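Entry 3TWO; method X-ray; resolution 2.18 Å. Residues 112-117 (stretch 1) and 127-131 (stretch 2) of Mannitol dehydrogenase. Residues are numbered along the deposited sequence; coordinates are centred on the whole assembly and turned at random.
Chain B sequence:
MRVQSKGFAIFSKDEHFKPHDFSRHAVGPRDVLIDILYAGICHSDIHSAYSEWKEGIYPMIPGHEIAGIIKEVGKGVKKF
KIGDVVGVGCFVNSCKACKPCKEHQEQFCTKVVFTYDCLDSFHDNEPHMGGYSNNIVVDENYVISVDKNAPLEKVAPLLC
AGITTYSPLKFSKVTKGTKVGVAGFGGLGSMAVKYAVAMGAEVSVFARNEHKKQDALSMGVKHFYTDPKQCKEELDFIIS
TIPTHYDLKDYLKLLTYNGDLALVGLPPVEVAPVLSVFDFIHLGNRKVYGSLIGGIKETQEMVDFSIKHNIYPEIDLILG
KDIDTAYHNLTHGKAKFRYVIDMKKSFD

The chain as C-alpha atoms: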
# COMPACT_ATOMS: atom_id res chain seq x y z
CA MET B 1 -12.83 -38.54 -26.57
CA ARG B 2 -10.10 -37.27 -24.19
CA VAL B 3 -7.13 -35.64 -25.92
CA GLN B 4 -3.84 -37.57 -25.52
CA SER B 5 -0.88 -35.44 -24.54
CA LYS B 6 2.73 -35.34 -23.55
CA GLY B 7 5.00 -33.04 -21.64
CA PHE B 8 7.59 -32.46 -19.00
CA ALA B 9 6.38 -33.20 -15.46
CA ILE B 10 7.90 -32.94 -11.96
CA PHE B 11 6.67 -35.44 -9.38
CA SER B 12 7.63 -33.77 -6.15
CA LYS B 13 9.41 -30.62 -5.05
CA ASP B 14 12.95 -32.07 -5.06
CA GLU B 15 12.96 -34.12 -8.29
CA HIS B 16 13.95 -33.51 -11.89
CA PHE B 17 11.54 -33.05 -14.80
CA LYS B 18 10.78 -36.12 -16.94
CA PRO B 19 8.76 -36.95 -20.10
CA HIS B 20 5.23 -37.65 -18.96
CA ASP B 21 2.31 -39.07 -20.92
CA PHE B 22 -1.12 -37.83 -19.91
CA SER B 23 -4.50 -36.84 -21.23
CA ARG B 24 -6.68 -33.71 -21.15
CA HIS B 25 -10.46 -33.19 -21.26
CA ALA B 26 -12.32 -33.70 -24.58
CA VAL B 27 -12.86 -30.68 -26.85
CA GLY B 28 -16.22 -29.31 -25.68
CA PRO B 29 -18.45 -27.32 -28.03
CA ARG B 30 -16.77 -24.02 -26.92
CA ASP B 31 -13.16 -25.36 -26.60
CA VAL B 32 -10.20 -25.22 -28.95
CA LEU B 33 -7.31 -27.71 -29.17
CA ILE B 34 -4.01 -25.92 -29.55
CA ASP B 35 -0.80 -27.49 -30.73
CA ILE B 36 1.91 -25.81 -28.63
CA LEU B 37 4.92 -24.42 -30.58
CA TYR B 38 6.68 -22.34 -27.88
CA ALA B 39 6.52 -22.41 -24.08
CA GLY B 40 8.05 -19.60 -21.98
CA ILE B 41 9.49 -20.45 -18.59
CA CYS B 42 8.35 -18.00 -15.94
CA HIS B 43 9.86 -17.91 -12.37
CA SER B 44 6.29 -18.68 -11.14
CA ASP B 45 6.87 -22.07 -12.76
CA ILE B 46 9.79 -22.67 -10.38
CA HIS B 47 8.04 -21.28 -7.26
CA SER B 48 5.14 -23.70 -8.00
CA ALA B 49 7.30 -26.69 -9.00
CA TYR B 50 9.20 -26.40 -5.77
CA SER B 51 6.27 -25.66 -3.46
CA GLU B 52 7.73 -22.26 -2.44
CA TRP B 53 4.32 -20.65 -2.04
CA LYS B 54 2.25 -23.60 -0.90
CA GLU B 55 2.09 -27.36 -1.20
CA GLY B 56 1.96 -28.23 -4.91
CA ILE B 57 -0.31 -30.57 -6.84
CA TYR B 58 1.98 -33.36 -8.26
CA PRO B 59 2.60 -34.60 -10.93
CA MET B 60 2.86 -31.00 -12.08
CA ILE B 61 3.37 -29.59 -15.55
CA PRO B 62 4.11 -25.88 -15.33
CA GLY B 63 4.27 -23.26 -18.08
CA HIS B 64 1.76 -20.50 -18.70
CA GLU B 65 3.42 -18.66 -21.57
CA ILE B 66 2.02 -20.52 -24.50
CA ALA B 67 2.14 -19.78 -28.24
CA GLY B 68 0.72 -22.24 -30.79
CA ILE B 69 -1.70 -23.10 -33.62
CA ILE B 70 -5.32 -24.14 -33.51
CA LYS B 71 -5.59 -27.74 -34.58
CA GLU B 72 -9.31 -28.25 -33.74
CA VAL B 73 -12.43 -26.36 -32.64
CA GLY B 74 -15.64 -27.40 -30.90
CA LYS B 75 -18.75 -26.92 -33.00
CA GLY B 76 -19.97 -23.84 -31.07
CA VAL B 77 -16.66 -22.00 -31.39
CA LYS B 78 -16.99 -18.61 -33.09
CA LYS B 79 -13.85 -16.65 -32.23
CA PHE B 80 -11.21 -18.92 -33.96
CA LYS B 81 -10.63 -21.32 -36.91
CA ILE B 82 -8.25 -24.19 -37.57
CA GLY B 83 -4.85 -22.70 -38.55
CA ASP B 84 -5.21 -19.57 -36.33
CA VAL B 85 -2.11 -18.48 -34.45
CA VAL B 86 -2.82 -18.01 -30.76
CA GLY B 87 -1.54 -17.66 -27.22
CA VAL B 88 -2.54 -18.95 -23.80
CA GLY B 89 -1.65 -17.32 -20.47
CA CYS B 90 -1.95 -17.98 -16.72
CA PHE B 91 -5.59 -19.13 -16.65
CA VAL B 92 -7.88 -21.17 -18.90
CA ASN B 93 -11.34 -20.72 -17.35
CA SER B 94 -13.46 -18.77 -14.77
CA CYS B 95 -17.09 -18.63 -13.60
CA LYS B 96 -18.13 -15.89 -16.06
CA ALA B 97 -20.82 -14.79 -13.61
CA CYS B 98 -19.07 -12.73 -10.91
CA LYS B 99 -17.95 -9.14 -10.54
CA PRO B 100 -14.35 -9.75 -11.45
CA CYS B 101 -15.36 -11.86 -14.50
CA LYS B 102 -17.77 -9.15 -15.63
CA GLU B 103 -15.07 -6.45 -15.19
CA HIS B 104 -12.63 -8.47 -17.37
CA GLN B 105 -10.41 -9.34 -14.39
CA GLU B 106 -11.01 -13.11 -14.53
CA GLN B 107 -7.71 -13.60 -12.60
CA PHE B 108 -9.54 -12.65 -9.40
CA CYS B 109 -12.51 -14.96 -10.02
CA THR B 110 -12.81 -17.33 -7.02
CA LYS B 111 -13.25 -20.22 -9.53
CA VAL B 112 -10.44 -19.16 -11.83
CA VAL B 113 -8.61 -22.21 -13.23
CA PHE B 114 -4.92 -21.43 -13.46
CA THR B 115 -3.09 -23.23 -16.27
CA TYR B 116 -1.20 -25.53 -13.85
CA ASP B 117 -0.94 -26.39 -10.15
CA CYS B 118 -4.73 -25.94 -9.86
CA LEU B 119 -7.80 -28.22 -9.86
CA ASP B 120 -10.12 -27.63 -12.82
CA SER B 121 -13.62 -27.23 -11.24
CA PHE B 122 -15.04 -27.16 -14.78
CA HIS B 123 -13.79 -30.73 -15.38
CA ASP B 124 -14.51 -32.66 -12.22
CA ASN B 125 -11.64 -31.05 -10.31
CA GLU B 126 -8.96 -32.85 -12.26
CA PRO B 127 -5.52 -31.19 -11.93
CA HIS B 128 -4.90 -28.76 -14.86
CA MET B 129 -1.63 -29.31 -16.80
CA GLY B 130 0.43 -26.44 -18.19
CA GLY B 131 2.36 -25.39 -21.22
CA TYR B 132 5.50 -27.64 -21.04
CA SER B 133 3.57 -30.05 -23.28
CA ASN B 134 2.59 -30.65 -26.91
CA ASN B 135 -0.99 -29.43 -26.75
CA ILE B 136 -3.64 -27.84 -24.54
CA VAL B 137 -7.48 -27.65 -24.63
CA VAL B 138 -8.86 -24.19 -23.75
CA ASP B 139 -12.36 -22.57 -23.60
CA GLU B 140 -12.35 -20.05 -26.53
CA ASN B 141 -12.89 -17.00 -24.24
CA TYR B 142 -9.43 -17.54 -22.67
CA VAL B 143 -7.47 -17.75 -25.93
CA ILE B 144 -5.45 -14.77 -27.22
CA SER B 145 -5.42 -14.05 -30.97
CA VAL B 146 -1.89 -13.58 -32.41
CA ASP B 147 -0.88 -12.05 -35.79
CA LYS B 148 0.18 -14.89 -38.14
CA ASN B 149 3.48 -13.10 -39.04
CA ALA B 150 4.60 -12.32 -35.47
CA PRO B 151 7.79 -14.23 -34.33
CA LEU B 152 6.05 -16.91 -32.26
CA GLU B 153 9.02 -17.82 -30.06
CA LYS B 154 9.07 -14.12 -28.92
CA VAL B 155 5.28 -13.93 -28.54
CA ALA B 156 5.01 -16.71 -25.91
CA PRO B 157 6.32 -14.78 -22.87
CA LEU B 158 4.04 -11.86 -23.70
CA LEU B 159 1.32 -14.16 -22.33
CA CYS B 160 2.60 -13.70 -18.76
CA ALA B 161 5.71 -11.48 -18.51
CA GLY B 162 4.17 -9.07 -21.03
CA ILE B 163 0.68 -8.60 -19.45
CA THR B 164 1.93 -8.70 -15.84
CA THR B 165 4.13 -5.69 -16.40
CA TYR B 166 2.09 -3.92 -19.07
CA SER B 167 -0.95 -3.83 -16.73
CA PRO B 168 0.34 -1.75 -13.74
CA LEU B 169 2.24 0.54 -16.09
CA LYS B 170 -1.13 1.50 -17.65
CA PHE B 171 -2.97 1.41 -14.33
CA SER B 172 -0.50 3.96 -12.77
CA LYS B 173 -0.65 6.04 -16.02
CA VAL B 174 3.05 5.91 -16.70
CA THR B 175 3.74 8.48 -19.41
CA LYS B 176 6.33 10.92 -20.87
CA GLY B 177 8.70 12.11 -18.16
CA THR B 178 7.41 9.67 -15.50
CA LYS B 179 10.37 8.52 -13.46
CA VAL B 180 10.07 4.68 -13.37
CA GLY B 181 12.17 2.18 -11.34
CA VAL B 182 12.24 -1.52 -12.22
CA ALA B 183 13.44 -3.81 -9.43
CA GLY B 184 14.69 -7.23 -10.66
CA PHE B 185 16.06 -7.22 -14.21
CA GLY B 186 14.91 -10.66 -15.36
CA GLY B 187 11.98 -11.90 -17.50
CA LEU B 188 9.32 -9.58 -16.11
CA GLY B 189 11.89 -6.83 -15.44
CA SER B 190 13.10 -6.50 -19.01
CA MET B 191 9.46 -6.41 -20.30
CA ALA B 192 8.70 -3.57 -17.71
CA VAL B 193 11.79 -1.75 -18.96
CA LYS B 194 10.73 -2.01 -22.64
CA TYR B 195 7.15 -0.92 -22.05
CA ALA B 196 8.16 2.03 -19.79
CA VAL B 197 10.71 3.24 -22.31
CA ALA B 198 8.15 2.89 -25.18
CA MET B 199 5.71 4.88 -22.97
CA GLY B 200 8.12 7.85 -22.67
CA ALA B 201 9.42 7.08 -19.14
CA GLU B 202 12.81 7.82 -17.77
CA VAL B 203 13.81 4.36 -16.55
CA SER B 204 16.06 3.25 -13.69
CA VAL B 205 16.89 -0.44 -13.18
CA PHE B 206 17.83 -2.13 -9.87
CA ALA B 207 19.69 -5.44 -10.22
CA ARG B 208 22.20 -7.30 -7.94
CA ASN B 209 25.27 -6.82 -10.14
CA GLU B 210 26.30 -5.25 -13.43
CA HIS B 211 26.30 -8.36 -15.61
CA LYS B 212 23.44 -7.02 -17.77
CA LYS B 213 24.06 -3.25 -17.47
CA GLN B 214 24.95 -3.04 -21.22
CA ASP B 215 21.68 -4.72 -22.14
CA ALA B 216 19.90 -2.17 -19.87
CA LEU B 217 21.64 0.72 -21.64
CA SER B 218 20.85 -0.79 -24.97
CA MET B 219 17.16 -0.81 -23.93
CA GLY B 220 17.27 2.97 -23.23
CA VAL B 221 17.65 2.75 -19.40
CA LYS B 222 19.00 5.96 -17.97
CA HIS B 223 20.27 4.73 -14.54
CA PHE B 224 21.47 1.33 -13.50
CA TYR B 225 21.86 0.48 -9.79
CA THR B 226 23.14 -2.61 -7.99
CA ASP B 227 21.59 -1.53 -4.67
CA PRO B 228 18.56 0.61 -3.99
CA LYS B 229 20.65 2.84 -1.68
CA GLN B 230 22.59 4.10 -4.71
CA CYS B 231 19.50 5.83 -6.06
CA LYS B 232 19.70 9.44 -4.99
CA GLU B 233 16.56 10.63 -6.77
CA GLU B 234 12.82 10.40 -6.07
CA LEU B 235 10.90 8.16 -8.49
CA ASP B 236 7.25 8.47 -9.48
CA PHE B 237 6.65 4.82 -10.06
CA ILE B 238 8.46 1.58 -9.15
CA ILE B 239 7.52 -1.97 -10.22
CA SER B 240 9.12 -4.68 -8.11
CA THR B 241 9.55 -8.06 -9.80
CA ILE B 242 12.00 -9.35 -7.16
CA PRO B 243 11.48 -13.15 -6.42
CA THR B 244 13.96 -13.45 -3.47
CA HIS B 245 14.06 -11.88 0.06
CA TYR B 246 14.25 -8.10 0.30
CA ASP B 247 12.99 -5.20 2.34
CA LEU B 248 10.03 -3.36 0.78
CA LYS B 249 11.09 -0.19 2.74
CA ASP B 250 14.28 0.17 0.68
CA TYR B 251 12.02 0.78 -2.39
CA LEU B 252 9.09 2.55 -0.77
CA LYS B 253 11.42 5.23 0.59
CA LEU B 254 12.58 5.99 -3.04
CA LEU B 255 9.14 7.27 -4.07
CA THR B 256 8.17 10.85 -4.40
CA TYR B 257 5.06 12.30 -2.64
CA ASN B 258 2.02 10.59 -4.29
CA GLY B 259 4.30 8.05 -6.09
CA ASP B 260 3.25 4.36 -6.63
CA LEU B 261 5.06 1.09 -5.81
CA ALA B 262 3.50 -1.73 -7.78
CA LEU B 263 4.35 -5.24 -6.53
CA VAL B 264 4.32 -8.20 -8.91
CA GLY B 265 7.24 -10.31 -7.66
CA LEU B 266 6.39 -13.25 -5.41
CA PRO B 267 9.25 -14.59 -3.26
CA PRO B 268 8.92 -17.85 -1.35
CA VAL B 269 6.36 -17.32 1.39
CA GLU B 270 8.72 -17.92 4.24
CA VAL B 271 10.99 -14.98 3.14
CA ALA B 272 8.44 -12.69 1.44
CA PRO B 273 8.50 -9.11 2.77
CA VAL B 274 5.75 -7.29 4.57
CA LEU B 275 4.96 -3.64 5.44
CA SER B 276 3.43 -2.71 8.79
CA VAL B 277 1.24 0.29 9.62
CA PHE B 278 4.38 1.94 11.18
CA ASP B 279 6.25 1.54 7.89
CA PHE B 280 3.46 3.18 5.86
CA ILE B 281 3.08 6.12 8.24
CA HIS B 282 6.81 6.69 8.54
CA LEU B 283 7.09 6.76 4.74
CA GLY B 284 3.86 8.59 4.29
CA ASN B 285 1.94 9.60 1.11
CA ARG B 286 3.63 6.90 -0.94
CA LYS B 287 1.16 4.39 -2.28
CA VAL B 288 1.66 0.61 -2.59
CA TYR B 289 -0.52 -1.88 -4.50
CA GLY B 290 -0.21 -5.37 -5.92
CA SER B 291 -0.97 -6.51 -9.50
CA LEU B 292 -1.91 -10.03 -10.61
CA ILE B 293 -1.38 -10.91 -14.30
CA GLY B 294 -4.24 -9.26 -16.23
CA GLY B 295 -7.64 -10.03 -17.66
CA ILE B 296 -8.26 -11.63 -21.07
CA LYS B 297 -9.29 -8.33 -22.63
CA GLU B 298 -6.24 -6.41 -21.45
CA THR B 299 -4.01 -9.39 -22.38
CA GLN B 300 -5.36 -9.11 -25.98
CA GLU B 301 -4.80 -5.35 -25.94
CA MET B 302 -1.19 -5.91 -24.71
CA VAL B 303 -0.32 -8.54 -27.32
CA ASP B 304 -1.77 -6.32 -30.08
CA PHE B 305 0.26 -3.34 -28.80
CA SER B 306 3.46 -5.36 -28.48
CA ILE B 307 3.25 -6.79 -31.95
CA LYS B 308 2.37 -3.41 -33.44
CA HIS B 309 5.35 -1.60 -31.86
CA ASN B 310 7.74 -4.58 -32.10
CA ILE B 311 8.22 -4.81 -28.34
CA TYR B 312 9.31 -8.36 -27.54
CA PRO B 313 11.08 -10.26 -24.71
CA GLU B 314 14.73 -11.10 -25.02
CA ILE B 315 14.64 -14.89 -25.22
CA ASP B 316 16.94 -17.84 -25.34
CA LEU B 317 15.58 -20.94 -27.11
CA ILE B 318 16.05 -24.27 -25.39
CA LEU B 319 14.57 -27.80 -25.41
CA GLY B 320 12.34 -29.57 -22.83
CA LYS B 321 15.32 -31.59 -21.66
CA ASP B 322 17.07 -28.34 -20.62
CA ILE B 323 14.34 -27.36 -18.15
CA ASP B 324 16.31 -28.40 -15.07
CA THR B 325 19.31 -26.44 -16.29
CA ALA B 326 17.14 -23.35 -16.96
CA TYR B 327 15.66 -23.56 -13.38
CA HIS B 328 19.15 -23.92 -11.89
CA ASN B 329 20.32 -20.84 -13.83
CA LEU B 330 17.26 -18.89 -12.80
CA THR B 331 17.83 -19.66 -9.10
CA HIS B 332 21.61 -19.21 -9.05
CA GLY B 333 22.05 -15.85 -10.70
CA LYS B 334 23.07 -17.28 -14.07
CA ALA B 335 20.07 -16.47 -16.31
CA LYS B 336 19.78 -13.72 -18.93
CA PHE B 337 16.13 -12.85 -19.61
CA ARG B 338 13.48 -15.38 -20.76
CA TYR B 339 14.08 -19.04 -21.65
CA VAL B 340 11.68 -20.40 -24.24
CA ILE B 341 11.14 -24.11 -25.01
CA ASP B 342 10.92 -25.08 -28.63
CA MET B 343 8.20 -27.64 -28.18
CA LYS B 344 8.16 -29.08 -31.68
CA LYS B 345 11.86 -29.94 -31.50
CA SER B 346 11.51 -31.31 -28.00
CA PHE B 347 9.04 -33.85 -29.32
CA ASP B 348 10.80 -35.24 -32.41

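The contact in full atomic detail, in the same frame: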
# COMPACT_ATOMS: atom_id res chain seq x y z
N VAL B 112 -11.46 -19.23 -10.80
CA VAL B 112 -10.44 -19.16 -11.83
C VAL B 112 -9.70 -20.52 -11.88
O VAL B 112 -9.42 -21.13 -10.86
CB VAL B 112 -9.42 -17.95 -11.60
CG1 VAL B 112 -8.72 -18.05 -10.17
CG2 VAL B 112 -8.42 -17.89 -12.73
N VAL B 113 -9.44 -21.02 -13.09
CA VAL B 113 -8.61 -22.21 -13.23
C VAL B 113 -7.27 -21.78 -13.83
O VAL B 113 -7.20 -21.45 -15.03
CB VAL B 113 -9.30 -23.24 -14.15
CG1 VAL B 113 -8.36 -24.45 -14.44
CG2 VAL B 113 -10.67 -23.67 -13.50
N PHE B 114 -6.24 -21.73 -12.98
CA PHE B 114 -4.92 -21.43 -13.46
C PHE B 114 -4.42 -22.61 -14.30
O PHE B 114 -4.83 -23.76 -14.10
CB PHE B 114 -3.95 -21.17 -12.30
CG PHE B 114 -4.32 -19.95 -11.52
CD1 PHE B 114 -4.82 -20.06 -10.20
CD2 PHE B 114 -4.20 -18.66 -12.11
CE1 PHE B 114 -5.16 -18.89 -9.45
CE2 PHE B 114 -4.55 -17.49 -11.38
CZ PHE B 114 -5.02 -17.61 -10.04
N THR B 115 -3.53 -22.29 -15.22
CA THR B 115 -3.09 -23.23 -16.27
C THR B 115 -2.42 -24.50 -15.71
O THR B 115 -2.50 -25.57 -16.35
CB THR B 115 -2.19 -22.44 -17.28
OG1 THR B 115 -2.96 -21.29 -17.70
CG2 THR B 115 -1.80 -23.29 -18.53
N TYR B 116 -1.80 -24.37 -14.54
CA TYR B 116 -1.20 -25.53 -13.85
C TYR B 116 -1.21 -25.36 -12.33
O TYR B 116 -1.51 -24.27 -11.83
CB TYR B 116 0.23 -25.79 -14.35
CG TYR B 116 1.15 -24.63 -14.03
CD1 TYR B 116 1.75 -24.51 -12.77
CD2 TYR B 116 1.38 -23.62 -14.97
CE1 TYR B 116 2.58 -23.42 -12.47
CE2 TYR B 116 2.20 -22.51 -14.67
CZ TYR B 116 2.79 -22.43 -13.44
OH TYR B 116 3.62 -21.36 -13.17
N ASP B 117 -0.89 -26.44 -11.61
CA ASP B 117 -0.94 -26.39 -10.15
C ASP B 117 -2.33 -25.88 -9.68
O ASP B 117 -2.39 -24.95 -8.86
CB ASP B 117 0.18 -25.47 -9.58
CG ASP B 117 0.47 -25.77 -8.13
OD1 ASP B 117 -0.05 -26.79 -7.63
OD2 ASP B 117 1.24 -25.04 -7.50
N PRO B 127 -6.61 -32.18 -11.94
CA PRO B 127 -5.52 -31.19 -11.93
C PRO B 127 -5.26 -30.62 -13.34
O PRO B 127 -5.19 -31.40 -14.28
CB PRO B 127 -4.32 -32.01 -11.44
CG PRO B 127 -4.83 -33.41 -11.15
CD PRO B 127 -6.12 -33.57 -11.86
N HIS B 128 -5.18 -29.29 -13.51
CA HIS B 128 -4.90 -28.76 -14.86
C HIS B 128 -3.39 -28.83 -15.16
O HIS B 128 -2.58 -28.65 -14.25
CB HIS B 128 -5.41 -27.33 -15.12
CG HIS B 128 -5.59 -27.06 -16.58
ND1 HIS B 128 -6.74 -27.39 -17.26
CD2 HIS B 128 -4.72 -26.61 -17.52
CE1 HIS B 128 -6.59 -27.14 -18.55
NE2 HIS B 128 -5.37 -26.66 -18.73
N MET B 129 -3.03 -29.13 -16.40
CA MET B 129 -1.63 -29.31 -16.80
C MET B 129 -1.22 -28.15 -17.69
O MET B 129 -1.99 -27.75 -18.55
CB MET B 129 -1.43 -30.61 -17.58
CG MET B 129 -1.69 -31.91 -16.76
SD MET B 129 -0.59 -32.02 -15.32
CE MET B 129 -1.76 -32.05 -13.98
N GLY B 130 -0.00 -27.66 -17.52
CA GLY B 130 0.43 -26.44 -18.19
C GLY B 130 1.02 -26.58 -19.58
O GLY B 130 0.74 -27.57 -20.33
N GLY B 131 1.88 -25.61 -19.89
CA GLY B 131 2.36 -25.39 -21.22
C GLY B 131 3.63 -26.12 -21.60
O GLY B 131 3.99 -26.10 -22.78
O HOH W 1 0.12 -28.86 -13.18

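No direct hydrogen bond joins these two stretches of mannitol dehydrogenase, although their backbones come within 4.7 Å at the CA atoms of Tyr116 and Gly130. The contact consists instead of two CA-H...O contacts, one bridging water and close packing. The shorter and straighter of the CA-H...O contacts runs from Tyr116 CA to His128 O at 3.4 Å; the angle of 162° at the hydrogen is nearly straight, so the polarised CA-H group points almost directly at the carbonyl oxygen. The same oxygen also receives a hydrogen bond from the water, 2.9 Å from His128 O. That water in turn accepts a hydrogen bond from the amide of Asp117, at 3.1 Å from Asp117 N. It thus links an amide and a carbonyl whose Asp117 N and His128 O are 3.8 Å apart, the N-H pointing to the water, and supplies the polar connection the backbones do not make directly.

The carbonyl of Thr115 is crowded but gains less. Thr115 O lies 3.5 Å from Gly130 N, yet the angle is too poor for a hydrogen bond. Thr115 O also stands 3.1 Å from Met129 O, and since both are carbonyl acceptors, no hydrogen bond can join them. A second CA-H...O contact, Gly130 CA to Thr115 O at 3.6 Å, bends to 124° at the hydrogen and is correspondingly less direct than the one at Tyr116.

Gly130 has no side chain, and a CB in ideal geometry would sit 3.2 Å from Tyr116 CD2, a tight approach, so the Tyr116 ring leaves little room there for a CB. Tyr116 adopts the p rotamer (chi1 63°): its CB lies 3.7 Å from Gly130 N, while the end of the side chain leads away from stretch 2, and its hydroxyl is hydrogen-bonded elsewhere in the structure.

His128 is buried and directs its CA-to-CB bond toward stretch 1. Its CB packs 4.2 Å from Val113 CG1, a nonpolar contact, and 3.8 Å from Phe114 O. The CA-to-CB bond of Val113, also buried, points toward stretch 2, whereas the CA-to-CB bonds of Phe114, Asp117 and Met129 point away. Altogether the two stretches bury 248 Å², both sides summed, in an interface where backbone atoms carry much of the close contact.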